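Local coordinates for DNA processing protein DprA (Streptococcus pneumoniae, PDB 3UQZ) that binds single-stranded DNA cooperatively, shields it from nucleases and helps load RecA onto it during natural transformation, at residues Lys10-Gly15 and Arg55-Asp61; Asn18-Leu22 and Tyr89-Val93; Ala163-Thr167 and Arg208-Ile212. One frame throughout, in Å; residues are numbered along the deposited sequence.

Overall arrangement
The three contacts run from the SAM-like N-terminal domain into the Rossmann-like domain. Contact 1 packs helix 5-13 against the end of helix 49-58 inside the SAM domain, its centre about 25 Å from that of the chain. Contact 2 joins the two domains; its centre is about 18 Å from that of contact 1, and the two touch where Ile21 CD1 lies 3.6 Å from Lys12 CG. Contact 3, close to the centre of the chain, packs a helix on the sheet. It lies about 15 Å from contact 2, centre to centre, and meets it through Arg210 NH1, 2.6 Å from Asp90 O in a probable hydrogen bond. Contacts 1 and 3 do not touch.

Contact 1 (Lys10-Gly15 and Arg55-Asp61)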
loop_
_atom_site.group_PDB
_atom_site.type_symbol
_atom_site.label_atom_id
_atom_site.label_comp_id
_atom_site.label_asym_id
_atom_site.label_seq_id
_atom_site.Cartn_x
_atom_site.Cartn_y
_atom_site.Cartn_z
ATOM N N LYS A 10 -18.276 -40.071 -15.039
ATOM C CA LYS A 10 -18.456 -40.711 -16.347
ATOM C C LYS A 10 -18.750 -39.679 -17.462
ATOM O O LYS A 10 -18.261 -39.854 -18.580
ATOM C CB LYS A 10 -19.520 -41.816 -16.281
ATOM C CG LYS A 10 -19.458 -42.799 -17.441
ATOM C CD LYS A 10 -20.465 -43.919 -17.282
ATOM C CE LYS A 10 -20.543 -44.772 -18.524
ATOM N NZ LYS A 10 -21.631 -45.767 -18.426
ATOM N N LEU A 11 -19.495 -38.588 -17.143
ATOM C CA LEU A 11 -19.794 -37.498 -18.092
ATOM C C LEU A 11 -18.535 -36.690 -18.429
ATOM O O LEU A 11 -18.343 -36.313 -19.581
ATOM C CB LEU A 11 -20.917 -36.571 -17.577
ATOM C CG LEU A 11 -22.328 -37.170 -17.440
ATOM C CD1 LEU A 11 -23.264 -36.188 -16.799
ATOM C CD2 LEU A 11 -22.897 -37.574 -18.778
ATOM N N LYS A 12 -17.665 -36.452 -17.428
ATOM C CA LYS A 12 -16.379 -35.764 -17.595
ATOM C C LYS A 12 -15.479 -36.612 -18.510
ATOM O O LYS A 12 -14.848 -36.076 -19.418
ATOM C CB LYS A 12 -15.689 -35.540 -16.233
ATOM C CG LYS A 12 -15.924 -34.152 -15.653
ATOM C CD LYS A 12 -15.217 -33.904 -14.333
ATOM C CE LYS A 12 -15.028 -32.421 -14.122
ATOM N NZ LYS A 12 -14.802 -32.092 -12.702
ATOM N N LYS A 13 -15.485 -37.945 -18.308
ATOM C CA LYS A 13 -14.732 -38.922 -19.099
ATOM C C LYS A 13 -15.265 -39.096 -20.529
ATOM O O LYS A 13 -14.534 -39.576 -21.395
ATOM C CB LYS A 13 -14.684 -40.276 -18.372
ATOM C CG LYS A 13 -13.740 -40.275 -17.183
ATOM C CD LYS A 13 -12.345 -40.725 -17.591
ATOM C CE LYS A 13 -11.309 -40.254 -16.617
ATOM N NZ LYS A 13 -9.949 -40.662 -17.045
ATOM N N SER A 14 -16.528 -38.705 -20.774
ATOM C CA SER A 14 -17.164 -38.804 -22.085
ATOM C C SER A 14 -16.908 -37.545 -22.913
ATOM O O SER A 14 -17.263 -37.505 -24.092
ATOM C CB SER A 14 -18.659 -39.054 -21.934
ATOM O OG SER A 14 -18.919 -40.199 -21.138
ATOM N N GLY A 15 -16.300 -36.532 -22.290
ATOM C CA GLY A 15 -15.925 -35.288 -22.948
ATOM C C GLY A 15 -16.681 -34.041 -22.544
ATOM O O GLY A 15 -16.482 -32.989 -23.156
ATOM N N ARG A 55 -18.854 -41.920 -27.090
ATOM C CA ARG A 55 -17.826 -41.996 -26.040
ATOM C C ARG A 55 -18.368 -42.546 -24.723
ATOM O O ARG A 55 -17.713 -43.397 -24.116
ATOM C CB ARG A 55 -17.155 -40.632 -25.832
ATOM C CG ARG A 55 -16.209 -40.243 -26.962
ATOM C CD ARG A 55 -15.426 -38.990 -26.648
ATOM N NE ARG A 55 -14.603 -39.141 -25.445
ATOM C CZ ARG A 55 -13.829 -38.186 -24.940
ATOM N NH1 ARG A 55 -13.750 -37.002 -25.537
ATOM N NH2 ARG A 55 -13.126 -38.406 -23.838
ATOM N N TYR A 56 -19.585 -42.113 -24.321
ATOM C CA TYR A 56 -20.249 -42.594 -23.107
ATOM C C TYR A 56 -20.458 -44.121 -23.167
ATOM O O TYR A 56 -20.140 -44.828 -22.208
ATOM C CB TYR A 56 -21.587 -41.859 -22.884
ATOM C CG TYR A 56 -22.305 -42.264 -21.612
ATOM C CD1 TYR A 56 -22.180 -41.513 -20.446
ATOM C CD2 TYR A 56 -23.112 -43.401 -21.575
ATOM C CE1 TYR A 56 -22.837 -41.883 -19.273
ATOM C CE2 TYR A 56 -23.767 -43.786 -20.406
ATOM C CZ TYR A 56 -23.625 -43.025 -19.258
ATOM O OH TYR A 56 -24.260 -43.416 -18.108
ATOM N N PHE A 57 -20.979 -44.619 -24.305
ATOM C CA PHE A 57 -21.233 -46.044 -24.528
ATOM C C PHE A 57 -19.975 -46.899 -24.593
ATOM O O PHE A 57 -20.023 -48.058 -24.166
ATOM C CB PHE A 57 -22.124 -46.267 -25.758
ATOM C CG PHE A 57 -23.541 -45.781 -25.571
ATOM C CD1 PHE A 57 -24.323 -46.242 -24.517
ATOM C CD2 PHE A 57 -24.106 -44.884 -26.460
ATOM C CE1 PHE A 57 -25.626 -45.775 -24.336
ATOM C CE2 PHE A 57 -25.404 -44.408 -26.265
ATOM C CZ PHE A 57 -26.167 -44.889 -25.235
ATOM N N GLN A 58 -18.851 -46.328 -25.084
ATOM C CA GLN A 58 -17.573 -47.041 -25.187
ATOM C C GLN A 58 -16.871 -47.237 -23.841
ATOM O O GLN A 58 -15.950 -48.052 -23.747
ATOM C CB GLN A 58 -16.651 -46.386 -26.224
ATOM C CG GLN A 58 -17.147 -46.584 -27.660
ATOM C CD GLN A 58 -16.556 -45.620 -28.653
ATOM O OE1 GLN A 58 -15.856 -44.657 -28.310
ATOM N NE2 GLN A 58 -16.844 -45.856 -29.925
ATOM N N ILE A 59 -17.314 -46.512 -22.796
ATOM C CA ILE A 59 -16.728 -46.588 -21.455
ATOM C C ILE A 59 -16.950 -47.945 -20.789
ATOM O O ILE A 59 -18.090 -48.398 -20.671
ATOM C CB ILE A 59 -17.163 -45.376 -20.562
ATOM C CG1 ILE A 59 -16.417 -44.087 -20.981
ATOM C CG2 ILE A 59 -16.958 -45.660 -19.065
ATOM C CD1 ILE A 59 -17.048 -42.808 -20.545
ATOM N N ASP A 60 -15.849 -48.582 -20.359
ATOM C CA ASP A 60 -15.872 -49.843 -19.623
ATOM C C ASP A 60 -16.165 -49.482 -18.159
ATOM O O ASP A 60 -15.265 -49.056 -17.430
ATOM C CB ASP A 60 -14.523 -50.593 -19.774
ATOM C CG ASP A 60 -14.321 -51.846 -18.916
ATOM O OD1 ASP A 60 -15.325 -52.386 -18.391
ATOM O OD2 ASP A 60 -13.161 -52.310 -18.805
ATOM N N ASP A 61 -17.439 -49.615 -17.755
ATOM C CA ASP A 61 -17.937 -49.308 -16.412
ATOM C C ASP A 61 -17.180 -49.990 -15.274
ATOM O O ASP A 61 -17.020 -49.388 -14.215
ATOM C CB ASP A 61 -19.437 -49.600 -16.304
ATOM C CG ASP A 61 -20.293 -48.635 -17.088
ATOM O OD1 ASP A 61 -20.573 -47.539 -16.569
ATOM O OD2 ASP A 61 -20.685 -48.976 -18.224
#
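Lys10 reaches across to the second segment with all four of its chi angles trans, and this full extension lets one side chain serve two partners. Its CE lies over the face of the Tyr56 ring, 3.8 Å from the ring centroid, in a CH-pi contact, and NZ sits 3.9 Å from that centroid as an off-centre cation-pi partner. NZ forms a salt bridge with Asp61 OD1 at 2.8 Å, so the charge is neutralised although the lysine is buried; Tyr6 also hydrogen-bonds this carboxylate. Tyr56, with chi1 trans, swings its ring into the interface, while its hydroxyl bonds to Glu7. Leu11 CD2 approaches Tyr56 CD1 at 4.3 Å, adding an apolar contact.

Ser14 is small enough to let the backbones close to 5.0 Å between its CA and that of Tyr56. Its m rotamer turns OG back to Lys10 O, a 2.7 Å hydrogen bond, which leaves OG 3.3 Å from Ile59 CD1. Ile59, in its mt rotamer, also packs CG2 against Lys10 CE at 3.7 Å. At the other end Arg55 lays a guanidinium face over Ser14 O and Gly15 CA and makes a weak hydrogen bond from NH2 to Lys13 O, 3.1 Å. Gly15 has positive phi; a CB there would be jammed against Ser14 O, reason enough for glycine, and would also clash with Arg55 NH1.

Gly15 thus closes helix 5-13 with a Schellman motif, set against the last turn of helix 49-58 and the turn into helix 61-69: helix-helix packing within the all-helical sterile alpha motif domain.

Contact 2 (Asn18-Leu22 and Tyr89-Val93); sequences NQQIL and YDAPV
Residues 18-22 form the first turn of helix 18-28, with Leu22 N bonded to Asn18 O at 2.9 Å, while residues 89-93 run past as an irregular loop. The closest CA pairs are Gln19 with Asp90, 5.6 Å, and Asn18 with Val93, 6.1 Å.

Tyr89 is extended (phi/psi -74/134), chi1 trans; its CE1 lies 3.4 Å from NE2 of Gln19 (chi1 -108°, chi2 -54°). Asp90 adopts left-handed angles (63/43), which bend the loop. Its carboxylate, chi1 trans, accepts a bond from Asn18 ND2 to OD1, 3.0 Å, and OD2 takes one from a water, 2.9 Å, weakly bonded to Gln19 N, 3.5 Å. A second water joins Gln19 NE2, 2.6 Å, to Asp90 N, 3.0 Å. Ala91 (-55/134) offers its O to Asn18 ND2 at 2.8 Å; this oxygen is 3.4 Å from CD1 of Leu22 (chi1 -104°, chi2 trans). Pro92 (-55/127) is extended, its CB pointing away from the helix. Val93 (-77/-31, chi1 103°) donates from N to Asn18 OD1, 2.8 Å; its CG1 meets Ile21 CG2 at 3.8 Å and its CG2 meets Leu22 CG at 4.0 Å.

Asparagine suits position 18 because its amide (chi1 trans, chi2 89°) donates and accepts at once, bonding one side-chain and two main-chain partners. This bonding of a side-chain amide to a loop joins the SAM-like and Rossmann-like domains. Helix 5-13 packs against both segments, through Leu11 and Lys12 on Ile21 and Ile8 on Val93; Pro92 rests on helix 204-215, and the loop leads into strand 94-99.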
loop_
_atom_site.group_PDB
_atom_site.type_symbol
_atom_site.label_atom_id
_atom_site.label_comp_id
_atom_site.label_asym_id
_atom_site.label_seq_id
_atom_site.Cartn_x
_atom_site.Cartn_y
_atom_site.Cartn_z
ATOM N N ASN A 18 -16.873 -29.046 -17.218
ATOM C CA ASN A 18 -17.482 -28.718 -15.933
ATOM C C ASN A 18 -18.689 -27.794 -16.107
ATOM O O ASN A 18 -19.722 -28.033 -15.482
ATOM C CB ASN A 18 -16.453 -28.072 -15.034
ATOM C CG ASN A 18 -16.912 -27.968 -13.626
ATOM O OD1 ASN A 18 -16.708 -28.886 -12.837
ATOM N ND2 ASN A 18 -17.553 -26.852 -13.286
ATOM N N GLN A 19 -18.565 -26.750 -16.965
ATOM C CA GLN A 19 -19.682 -25.841 -17.242
ATOM C C GLN A 19 -20.848 -26.597 -17.882
ATOM O O GLN A 19 -21.997 -26.364 -17.499
ATOM C CB GLN A 19 -19.258 -24.662 -18.130
ATOM C CG GLN A 19 -19.188 -23.321 -17.404
ATOM C CD GLN A 19 -20.446 -22.929 -16.655
ATOM O OE1 GLN A 19 -21.582 -23.198 -17.077
ATOM N NE2 GLN A 19 -20.265 -22.257 -15.530
ATOM N N GLN A 20 -20.549 -27.526 -18.829
ATOM C CA GLN A 20 -21.574 -28.334 -19.495
ATOM C C GLN A 20 -22.338 -29.218 -18.502
ATOM O O GLN A 20 -23.569 -29.270 -18.578
ATOM C CB GLN A 20 -20.983 -29.154 -20.652
ATOM C CG GLN A 20 -20.649 -28.301 -21.871
ATOM C CD GLN A 20 -19.770 -28.992 -22.892
ATOM O OE1 GLN A 20 -19.073 -29.984 -22.613
ATOM N NE2 GLN A 20 -19.755 -28.438 -24.096
ATOM N N ILE A 21 -21.622 -29.860 -17.537
ATOM C CA ILE A 21 -22.241 -30.701 -16.494
ATOM C C ILE A 21 -23.074 -29.838 -15.529
ATOM O O ILE A 21 -24.154 -30.257 -15.108
ATOM C CB ILE A 21 -21.216 -31.632 -15.791
ATOM C CG1 ILE A 21 -20.568 -32.593 -16.821
ATOM C CG2 ILE A 21 -21.869 -32.419 -14.632
ATOM C CD1 ILE A 21 -19.222 -32.980 -16.554
ATOM N N LEU A 22 -22.596 -28.611 -15.235
ATOM C CA LEU A 22 -23.311 -27.646 -14.407
ATOM C C LEU A 22 -24.681 -27.308 -15.000
ATOM O O LEU A 22 -25.649 -27.294 -14.249
ATOM C CB LEU A 22 -22.477 -26.374 -14.183
ATOM C CG LEU A 22 -21.819 -26.249 -12.806
ATOM C CD1 LEU A 22 -20.707 -25.223 -12.829
ATOM C CD2 LEU A 22 -22.856 -25.926 -11.715
ATOM N N TYR A 89 -18.400 -18.606 -10.513
ATOM C CA TYR A 89 -18.673 -18.977 -11.889
ATOM C C TYR A 89 -17.824 -20.238 -12.156
ATOM O O TYR A 89 -16.645 -20.278 -11.774
ATOM C CB TYR A 89 -18.300 -17.830 -12.852
ATOM C CG TYR A 89 -18.283 -18.259 -14.302
ATOM C CD1 TYR A 89 -19.463 -18.591 -14.967
ATOM C CD2 TYR A 89 -17.085 -18.388 -14.996
ATOM C CE1 TYR A 89 -19.449 -19.029 -16.289
ATOM C CE2 TYR A 89 -17.059 -18.830 -16.318
ATOM C CZ TYR A 89 -18.245 -19.146 -16.960
ATOM O OH TYR A 89 -18.232 -19.573 -18.267
ATOM N N ASP A 90 -18.433 -21.265 -12.772
ATOM C CA ASP A 90 -17.779 -22.543 -13.096
ATOM C C ASP A 90 -17.326 -23.306 -11.835
ATOM O O ASP A 90 -16.228 -23.859 -11.794
ATOM C CB ASP A 90 -16.649 -22.360 -14.146
ATOM C CG ASP A 90 -16.242 -23.613 -14.895
ATOM O OD1 ASP A 90 -17.096 -24.491 -15.082
ATOM O OD2 ASP A 90 -15.066 -23.702 -15.309
ATOM N N ALA A 91 -18.194 -23.342 -10.806
ATOM C CA ALA A 91 -17.931 -24.049 -9.554
ATOM C C ALA A 91 -17.599 -25.531 -9.837
ATOM O O ALA A 91 -18.256 -26.132 -10.686
ATOM C CB ALA A 91 -19.139 -23.950 -8.645
ATOM N N PRO A 92 -16.547 -26.121 -9.214
ATOM C CA PRO A 92 -16.231 -27.540 -9.489
ATOM C C PRO A 92 -17.437 -28.423 -9.241
ATOM O O PRO A 92 -18.104 -28.322 -8.215
ATOM C CB PRO A 92 -15.074 -27.865 -8.532
ATOM C CG PRO A 92 -15.075 -26.788 -7.543
ATOM C CD PRO A 92 -15.631 -25.558 -8.202
ATOM N N VAL A 93 -17.774 -29.214 -10.239
ATOM C CA VAL A 93 -18.935 -30.095 -10.202
ATOM C C VAL A 93 -18.695 -31.370 -9.355
ATOM O O VAL A 93 -19.619 -31.858 -8.701
ATOM C CB VAL A 93 -19.436 -30.320 -11.643
ATOM C CG1 VAL A 93 -19.039 -31.674 -12.218
ATOM C CG2 VAL A 93 -20.914 -30.043 -11.758
HETATM O O HOH W 1 -15.203 -25.857 -17.264
HETATM O O HOH W 2 -21.296 -20.931 -13.518
#

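Contact 3 (Ala163-Thr167 and Arg208-Ile212); sequences AVIGT and RNRII
Ala163 (phi/psi -108/133) and Val164 (-113/111) are extended in strand 161-164, Ile165 (-97/165) continues the run, and Gly166 (-110/22) bends the chain before Thr167 (-140/-178). Opposite them, residues 208-212 keep regular helical angles within helix 204-215, with Ile212 N bonded to Arg208 O at 3.2 Å. The backbones come nearest at Gly166 and Arg208, whose CA atoms are 5.9 Å apart, and Gly166 N lies 4.0 Å from Arg208 CG.

Val164, chi1 trans, is the main apolar residue on the strand side. Its CA-to-CB bond points toward the helix, and its side chain fits among three others: CG1 is 3.7 Å from Arg208 CG and 3.9 Å from Ile211 CG2, while CB is 3.7 Å from Ile212 CG1. A compact beta-branched residue suits the strand and packs closely against the helix. Strand 161-164 lies between the parallel strands 137-140 and 189-192, so the contact is the helix-on-sheet layer of a Rossmann-like domain, buried near the centre of the chain.

Ile211 and Ile212 both hold the mt rotamer; the first points its CB toward the strand, whereas the second starts sideways and brings its end nearer. Arg208 has chi1 trans but chi2 -100° and chi3 -32°, so that its side chain folds along Val164 and Ile165, with CG 3.2 Å from Ile165 O. The CA-to-CB bond of Ile165 points away from the helix, and its side chain touches Val190 and Ser192 of strand 189-192 and Gln181 of helix 178-187.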
loop_
_atom_site.group_PDB
_atom_site.type_symbol
_atom_site.label_atom_id
_atom_site.label_comp_id
_atom_site.label_asym_id
_atom_site.label_seq_id
_atom_site.Cartn_x
_atom_site.Cartn_y
_atom_site.Cartn_z
ATOM N N ALA A 163 -5.134 -28.062 1.090
ATOM C CA ALA A 163 -4.367 -27.966 -0.157
ATOM C C ALA A 163 -5.263 -28.309 -1.354
ATOM O O ALA A 163 -6.010 -29.293 -1.309
ATOM C CB ALA A 163 -3.167 -28.886 -0.130
ATOM N N VAL A 164 -5.219 -27.478 -2.405
ATOM C CA VAL A 164 -5.968 -27.697 -3.655
ATOM C C VAL A 164 -4.883 -27.964 -4.721
ATOM O O VAL A 164 -4.061 -27.091 -4.992
ATOM C CB VAL A 164 -6.925 -26.512 -4.004
ATOM C CG1 VAL A 164 -7.803 -26.827 -5.210
ATOM C CG2 VAL A 164 -7.796 -26.147 -2.805
ATOM N N ILE A 165 -4.800 -29.196 -5.220
ATOM C CA ILE A 165 -3.749 -29.572 -6.172
ATOM C C ILE A 165 -4.163 -29.522 -7.650
ATOM O O ILE A 165 -5.354 -29.420 -7.969
ATOM C CB ILE A 165 -3.077 -30.915 -5.769
ATOM C CG1 ILE A 165 -4.100 -32.073 -5.683
ATOM C CG2 ILE A 165 -2.272 -30.744 -4.469
ATOM C CD1 ILE A 165 -3.501 -33.483 -5.550
ATOM N N GLY A 166 -3.160 -29.557 -8.529
ATOM C CA GLY A 166 -3.334 -29.563 -9.981
ATOM C C GLY A 166 -2.967 -30.882 -10.639
ATOM O O GLY A 166 -2.647 -30.925 -11.826
ATOM N N THR A 167 -2.977 -31.974 -9.854
ATOM C CA THR A 167 -2.660 -33.345 -10.281
ATOM C C THR A 167 -3.643 -34.321 -9.593
ATOM O O THR A 167 -4.509 -33.881 -8.816
ATOM C CB THR A 167 -1.232 -33.727 -9.849
ATOM O OG1 THR A 167 -1.190 -33.917 -8.436
ATOM C CG2 THR A 167 -0.172 -32.747 -10.303
ATOM N N ARG A 208 -7.290 -24.735 -10.765
ATOM C CA ARG A 208 -7.120 -25.074 -9.349
ATOM C C ARG A 208 -7.247 -23.781 -8.503
ATOM O O ARG A 208 -7.881 -23.807 -7.445
ATOM C CB ARG A 208 -5.715 -25.697 -9.211
ATOM C CG ARG A 208 -5.268 -26.182 -7.864
ATOM C CD ARG A 208 -4.339 -25.247 -7.091
ATOM N NE ARG A 208 -3.446 -24.436 -7.909
ATOM C CZ ARG A 208 -2.129 -24.439 -7.801
ATOM N NH1 ARG A 208 -1.533 -25.236 -6.931
ATOM N NH2 ARG A 208 -1.394 -23.651 -8.568
ATOM N N ASN A 209 -6.668 -22.654 -8.989
ATOM C CA ASN A 209 -6.691 -21.352 -8.310
ATOM C C ASN A 209 -8.088 -20.789 -8.073
ATOM O O ASN A 209 -8.318 -20.126 -7.054
ATOM C CB ASN A 209 -5.818 -20.337 -9.026
ATOM C CG ASN A 209 -4.345 -20.628 -8.950
ATOM O OD1 ASN A 209 -3.826 -21.187 -7.976
ATOM N ND2 ASN A 209 -3.629 -20.215 -9.974
ATOM N N ARG A 210 -9.009 -21.051 -9.011
ATOM C CA ARG A 210 -10.420 -20.657 -8.964
ATOM C C ARG A 210 -11.091 -21.264 -7.705
ATOM O O ARG A 210 -11.862 -20.573 -7.035
ATOM C CB ARG A 210 -11.102 -21.075 -10.283
ATOM C CG ARG A 210 -12.489 -21.711 -10.167
ATOM C CD ARG A 210 -12.975 -22.390 -11.440
ATOM N NE ARG A 210 -12.177 -23.581 -11.719
ATOM C CZ ARG A 210 -12.654 -24.818 -11.765
ATOM N NH1 ARG A 210 -13.946 -25.046 -11.588
ATOM N NH2 ARG A 210 -11.842 -25.835 -12.004
ATOM N N ILE A 211 -10.734 -22.535 -7.361
ATOM C CA ILE A 211 -11.225 -23.278 -6.190
ATOM C C ILE A 211 -10.623 -22.692 -4.903
ATOM O O ILE A 211 -11.368 -22.478 -3.946
ATOM C CB ILE A 211 -10.978 -24.813 -6.320
ATOM C CG1 ILE A 211 -11.573 -25.367 -7.628
ATOM C CG2 ILE A 211 -11.510 -25.582 -5.085
ATOM C CD1 ILE A 211 -11.045 -26.742 -8.057
ATOM N N ILE A 212 -9.281 -22.432 -4.879
ATOM C CA ILE A 212 -8.582 -21.824 -3.736
ATOM C C ILE A 212 -9.302 -20.531 -3.330
ATOM O O ILE A 212 -9.675 -20.387 -2.165
ATOM C CB ILE A 212 -7.069 -21.572 -4.025
ATOM C CG1 ILE A 212 -6.287 -22.895 -4.222
ATOM C CG2 ILE A 212 -6.422 -20.711 -2.915
ATOM C CD1 ILE A 212 -4.904 -22.728 -4.721
#